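Local coordinates for putative uncharacterized protein (Chromobacterium violaceum, PDB 4RMM), which is of unknown function but probably acts as an acyl-CoA thioesterase of the HotDog superfamily, hydrolysing thioester bonds, at residues Lys15-Ile20 with Leu78-Glu83; Ser72-His77 with Ala140-Thr145. All blocks are in the same frame, centred on the assembly; numbering follows the deposited sequence.

Contact 1: Lys15-Ile20 with Leu78-Glu83; sequences KAYAEI and LMWNRE
Trp80, in the last turn of helix 67-80, reaches across to the short helix 17-20 and the turn before it with the far end of its indole, where Tyr17, Ile20 and Lys15 receive it. Its CG lies anti to the backbone N (chi1 -178°), which throws the ring system away from its own helix. The touching is done by CZ2, CH2 and CZ3 of the six-membered ring.

The aromatic part is the meeting with Tyr17. CE1 of Tyr17 comes to 3.3 Å from CH2 of Trp80 and to 3.5 Å from its CZ2. The two six-membered rings have centroids 5.5 Å apart and planes inclined at 32°, an oblique arrangement that is neither a parallel stack nor a T.

Helix 67-80 is the one long helix of the HotDog fold, set against the concave side of the curved antiparallel sheet, and Trp80 joins its C-terminal end to helix 17-20 and the turn before it. Met34 of strand 33-35 touches Tyr17, Ile20 and Trp80 alike.

Aliphatic contacts complete the grip. Ile20 puts CD1 at the indole edge, close to the ring plane, 3.6 Å from CZ3 of Trp80; its extended chain delivers only the terminal methyl. Phe8 and Leu11 of helix 6-13 also pack on Ile20. Lys15, which ends helix 6-13 in a Schellman motif, runs its chain across the indole at about a right angle, with CD 4.1 Å from CZ2 of Trp80. The bend at chi2 (-55°) turns CD toward the six-membered ring, and NZ of Lys15 ends 4.2 Å from CZ2 of Trp80, while the residue as a whole remains exposed.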
# COMPACT_ATOMS: atom_id res chain seq x y z
N LYS A 15 5.56 17.26 -18.49
CA LYS A 15 6.40 17.00 -17.33
C LYS A 15 5.87 17.70 -16.09
O LYS A 15 6.64 18.15 -15.24
CB LYS A 15 7.84 17.47 -17.60
CG LYS A 15 8.41 16.99 -18.92
CD LYS A 15 8.32 15.48 -19.04
CE LYS A 15 8.71 15.02 -20.43
NZ LYS A 15 8.54 13.56 -20.59
N ALA A 16 4.54 17.78 -15.98
CA ALA A 16 3.90 18.42 -14.83
C ALA A 16 3.86 17.50 -13.62
O ALA A 16 2.78 17.10 -13.16
CB ALA A 16 2.49 18.85 -15.21
N TYR A 17 5.03 17.17 -13.08
CA TYR A 17 5.14 16.28 -11.92
C TYR A 17 4.30 16.74 -10.74
O TYR A 17 3.49 15.98 -10.20
CB TYR A 17 6.61 16.19 -11.48
CG TYR A 17 7.58 15.82 -12.57
CD1 TYR A 17 7.37 14.70 -13.38
CD2 TYR A 17 8.74 16.57 -12.78
CE1 TYR A 17 8.28 14.34 -14.36
CE2 TYR A 17 9.66 16.21 -13.76
CZ TYR A 17 9.43 15.10 -14.55
OH TYR A 17 10.33 14.73 -15.52
N ALA A 18 4.49 18.00 -10.34
CA ALA A 18 3.78 18.59 -9.21
C ALA A 18 2.27 18.35 -9.15
O ALA A 18 1.75 17.97 -8.10
CB ALA A 18 4.07 20.09 -9.16
N GLU A 19 1.57 18.57 -10.26
CA GLU A 19 0.13 18.38 -10.25
C GLU A 19 -0.37 17.05 -10.80
O GLU A 19 -1.51 16.66 -10.52
CB GLU A 19 -0.55 19.53 -11.00
CG GLU A 19 -0.38 20.88 -10.31
CD GLU A 19 -1.26 21.95 -10.92
OE1 GLU A 19 -1.15 22.19 -12.14
OE2 GLU A 19 -2.06 22.55 -10.17
N ILE A 20 0.46 16.36 -11.56
CA ILE A 20 0.06 15.07 -12.11
C ILE A 20 -0.29 14.15 -10.94
O ILE A 20 -1.13 13.26 -11.06
CB ILE A 20 1.19 14.43 -12.95
CG1 ILE A 20 0.69 13.14 -13.61
CG2 ILE A 20 2.39 14.12 -12.07
CD1 ILE A 20 1.70 12.50 -14.52
N LEU A 78 4.71 2.62 -14.95
CA LEU A 78 4.20 1.89 -16.11
C LEU A 78 3.47 2.77 -17.09
O LEU A 78 3.72 2.70 -18.29
CB LEU A 78 3.26 0.77 -15.65
CG LEU A 78 3.60 -0.64 -16.16
CD1 LEU A 78 2.49 -1.58 -15.76
CD2 LEU A 78 3.75 -0.63 -17.67
N MSE A 79 2.55 3.60 -16.59
CA MSE A 79 1.80 4.45 -17.49
C MSE A 79 2.58 5.68 -17.94
O MSE A 79 2.17 6.39 -18.85
CB MSE A 79 0.45 4.85 -16.87
CG MSE A 79 0.45 5.30 -15.43
SE MSE A 79 -1.39 5.62 -14.84
CE MSE A 79 -1.95 3.81 -14.59
N TRP A 80 3.73 5.91 -17.31
CA TRP A 80 4.58 7.02 -17.70
C TRP A 80 5.45 6.52 -18.84
O TRP A 80 5.81 7.27 -19.75
CB TRP A 80 5.45 7.46 -16.52
CG TRP A 80 6.32 8.63 -16.82
CD1 TRP A 80 7.55 8.62 -17.42
CD2 TRP A 80 6.03 10.01 -16.56
NE1 TRP A 80 8.04 9.89 -17.55
CE2 TRP A 80 7.12 10.77 -17.02
CE3 TRP A 80 4.94 10.68 -15.97
CZ2 TRP A 80 7.16 12.17 -16.92
CZ3 TRP A 80 4.98 12.07 -15.87
CH2 TRP A 80 6.09 12.79 -16.34
N ASN A 81 5.77 5.23 -18.79
CA ASN A 81 6.59 4.60 -19.80
C ASN A 81 5.76 3.92 -20.89
O ASN A 81 6.31 3.27 -21.77
CB ASN A 81 7.50 3.56 -19.15
CG ASN A 81 8.62 4.19 -18.32
OD1 ASN A 81 8.37 4.91 -17.35
ND2 ASN A 81 9.85 3.91 -18.71
N ARG A 82 4.44 4.08 -20.83
CA ARG A 82 3.57 3.46 -21.83
C ARG A 82 2.53 4.37 -22.44
O ARG A 82 2.43 5.55 -22.10
CB ARG A 82 2.86 2.23 -21.27
CG ARG A 82 3.73 0.99 -21.15
CD ARG A 82 2.91 -0.28 -20.94
NE ARG A 82 2.18 -0.70 -22.14
CZ ARG A 82 0.97 -0.26 -22.49
NH1 ARG A 82 0.33 0.63 -21.73
NH2 ARG A 82 0.40 -0.71 -23.60
N GLU A 83 1.75 3.80 -23.35
CA GLU A 83 0.68 4.51 -24.03
C GLU A 83 -0.43 4.76 -23.02
O GLU A 83 -0.98 3.82 -22.43
CB GLU A 83 0.19 3.69 -25.22
CG GLU A 83 1.25 3.49 -26.32
CD GLU A 83 2.49 2.74 -25.84
OE1 GLU A 83 2.37 1.54 -25.51
OE2 GLU A 83 3.58 3.36 -25.79

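Contact 2: Ser72-His77 with Ala140-Thr145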
# COMPACT_ATOMS: atom_id res chain seq x y z
N SER A 72 1.80 2.31 -5.96
CA SER A 72 1.42 3.38 -6.89
C SER A 72 2.60 3.83 -7.76
O SER A 72 2.41 4.17 -8.93
CB SER A 72 0.91 4.62 -6.14
OG SER A 72 0.53 4.31 -4.82
N ALA A 73 3.81 3.86 -7.19
CA ALA A 73 4.99 4.24 -7.95
C ALA A 73 5.13 3.30 -9.14
O ALA A 73 5.34 3.73 -10.26
CB ALA A 73 6.27 4.17 -7.08
N ALA A 74 5.01 2.00 -8.87
CA ALA A 74 5.14 0.99 -9.92
C ALA A 74 4.05 1.19 -10.98
O ALA A 74 4.28 1.00 -12.17
CB ALA A 74 5.03 -0.40 -9.30
N MSE A 75 2.85 1.58 -10.55
CA MSE A 75 1.76 1.82 -11.49
C MSE A 75 2.09 3.05 -12.34
O MSE A 75 2.04 3.01 -13.57
CB MSE A 75 0.45 2.07 -10.76
CG MSE A 75 -0.47 2.98 -11.56
SE MSE A 75 -2.30 2.43 -11.51
CE MSE A 75 -2.90 3.66 -10.15
N ILE A 76 2.40 4.14 -11.66
CA ILE A 76 2.74 5.39 -12.35
C ILE A 76 3.90 5.20 -13.32
O ILE A 76 3.86 5.69 -14.45
CB ILE A 76 3.10 6.49 -11.32
CG1 ILE A 76 1.83 6.89 -10.56
CG2 ILE A 76 3.72 7.69 -12.02
CD1 ILE A 76 2.07 7.72 -9.31
N HIS A 77 4.92 4.46 -12.90
CA HIS A 77 6.08 4.21 -13.76
C HIS A 77 5.64 3.57 -15.07
O HIS A 77 6.14 3.90 -16.15
CB HIS A 77 7.06 3.28 -13.05
CG HIS A 77 8.28 2.96 -13.85
ND1 HIS A 77 9.38 3.80 -13.90
CD2 HIS A 77 8.61 1.87 -14.59
CE1 HIS A 77 10.32 3.24 -14.62
NE2 HIS A 77 9.88 2.07 -15.06
N ALA A 140 5.82 -6.07 -8.85
CA ALA A 140 4.43 -6.04 -9.26
C ALA A 140 4.23 -6.52 -10.69
O ALA A 140 5.08 -6.30 -11.55
CB ALA A 140 3.90 -4.63 -9.09
N HIS A 141 3.09 -7.17 -10.94
CA HIS A 141 2.74 -7.67 -12.27
C HIS A 141 1.49 -6.94 -12.70
O HIS A 141 0.54 -6.82 -11.93
CB HIS A 141 2.44 -9.17 -12.25
CG HIS A 141 3.64 -10.02 -11.95
ND1 HIS A 141 3.65 -10.97 -10.94
CD2 HIS A 141 4.87 -10.06 -12.51
CE1 HIS A 141 4.83 -11.55 -10.91
NE2 HIS A 141 5.59 -11.02 -11.85
N PHE A 142 1.49 -6.47 -13.94
CA PHE A 142 0.34 -5.77 -14.47
C PHE A 142 -0.12 -6.40 -15.76
O PHE A 142 0.67 -6.97 -16.51
CB PHE A 142 0.65 -4.30 -14.73
CG PHE A 142 0.90 -3.50 -13.48
CD1 PHE A 142 2.13 -3.57 -12.82
CD2 PHE A 142 -0.08 -2.64 -12.98
CE1 PHE A 142 2.38 -2.81 -11.69
CE2 PHE A 142 0.15 -1.87 -11.84
CZ PHE A 142 1.39 -1.95 -11.20
N LEU A 143 -1.41 -6.27 -16.02
CA LEU A 143 -1.99 -6.80 -17.24
C LEU A 143 -2.27 -5.59 -18.10
O LEU A 143 -2.92 -4.64 -17.67
CB LEU A 143 -3.29 -7.53 -16.91
CG LEU A 143 -3.92 -8.23 -18.11
CD1 LEU A 143 -3.08 -9.44 -18.49
CD2 LEU A 143 -5.33 -8.64 -17.76
N LEU A 144 -1.78 -5.60 -19.33
CA LEU A 144 -1.98 -4.46 -20.22
C LEU A 144 -2.85 -4.74 -21.41
O LEU A 144 -3.06 -5.88 -21.79
CB LEU A 144 -0.63 -3.99 -20.73
CG LEU A 144 0.42 -3.83 -19.65
CD1 LEU A 144 1.78 -3.98 -20.28
CD2 LEU A 144 0.26 -2.50 -18.95
N THR A 145 -3.36 -3.67 -22.00
CA THR A 145 -4.18 -3.79 -23.19
C THR A 145 -3.43 -3.01 -24.24
O THR A 145 -3.91 -2.03 -24.78
CB THR A 145 -5.57 -3.15 -22.99
OG1 THR A 145 -5.47 -1.73 -23.09
CG2 THR A 145 -6.12 -3.52 -21.63
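Helix 72-77 passes over strand 140-143 with their axes 9.6 Å apart at closest approach and their N-to-C directions 43° apart, a spacing that leaves room for one layer of side chains. The backbones come nearest where small residues face each other: CA of Ala74 is 7.1 Å from CA of Ala140. The strand is held in its sheet by backbone hydrogen bonds to residues of strands 119-127 and 89-97, and the helix packs on one face of that sheet.

Ala74 and Ala140 meet methyl to methyl, CB to CB at 4.4 Å. Further along, Phe142 fills the wider gap between helix and strand. Its CB is already directed at the helix, and with CG anti to the carbonyl carbon (chi1 -67°) the ring brings CZ and CE2 to Met75. CZ of Phe142 lies 3.8 Å from CA of Met75 and 4.1 Å from atom C of Ala74, an approach oblique to the ring. The two sides of the ring tip serve different neighbours: CE1 of Phe142 is 4.3 Å from CB of Ala74, and CE2 is 4.1 Å from CB of Met75. Met75, a selenomethionine here, thus touches Phe142 through its base, while its outer chain leads away; it also packs on His62 of the second subunit.

This is the helix-on-sheet packing at the heart of the HotDog fold, the sheet wrapping round its central helix. All four touching residues are buried and their side chains meet carbon to carbon, so shape and apolar burial, rather than directed polar bonds, set how helix and strand sit together.

Both contacts use helix 67-80, contact 1 at its C-terminal end and contact 2 around its middle, with centres 12 Å apart. Contact 2 belongs to the core, where small residues and one phenylalanine press the helix onto the sheet. Contact 1 lies nearer the surface and is partly buried: one large indole spans a longer backbone separation, and an exposed lysine helps cover it. Both are apolar. The contacts also touch each other: CD1 of Leu78 sits 3.4 Å from CG of Phe142, and NE of Arg82 packs 3.8 Å from CD1 of Leu144, so the last turn of the helix and the loop after it both pack against 140-145.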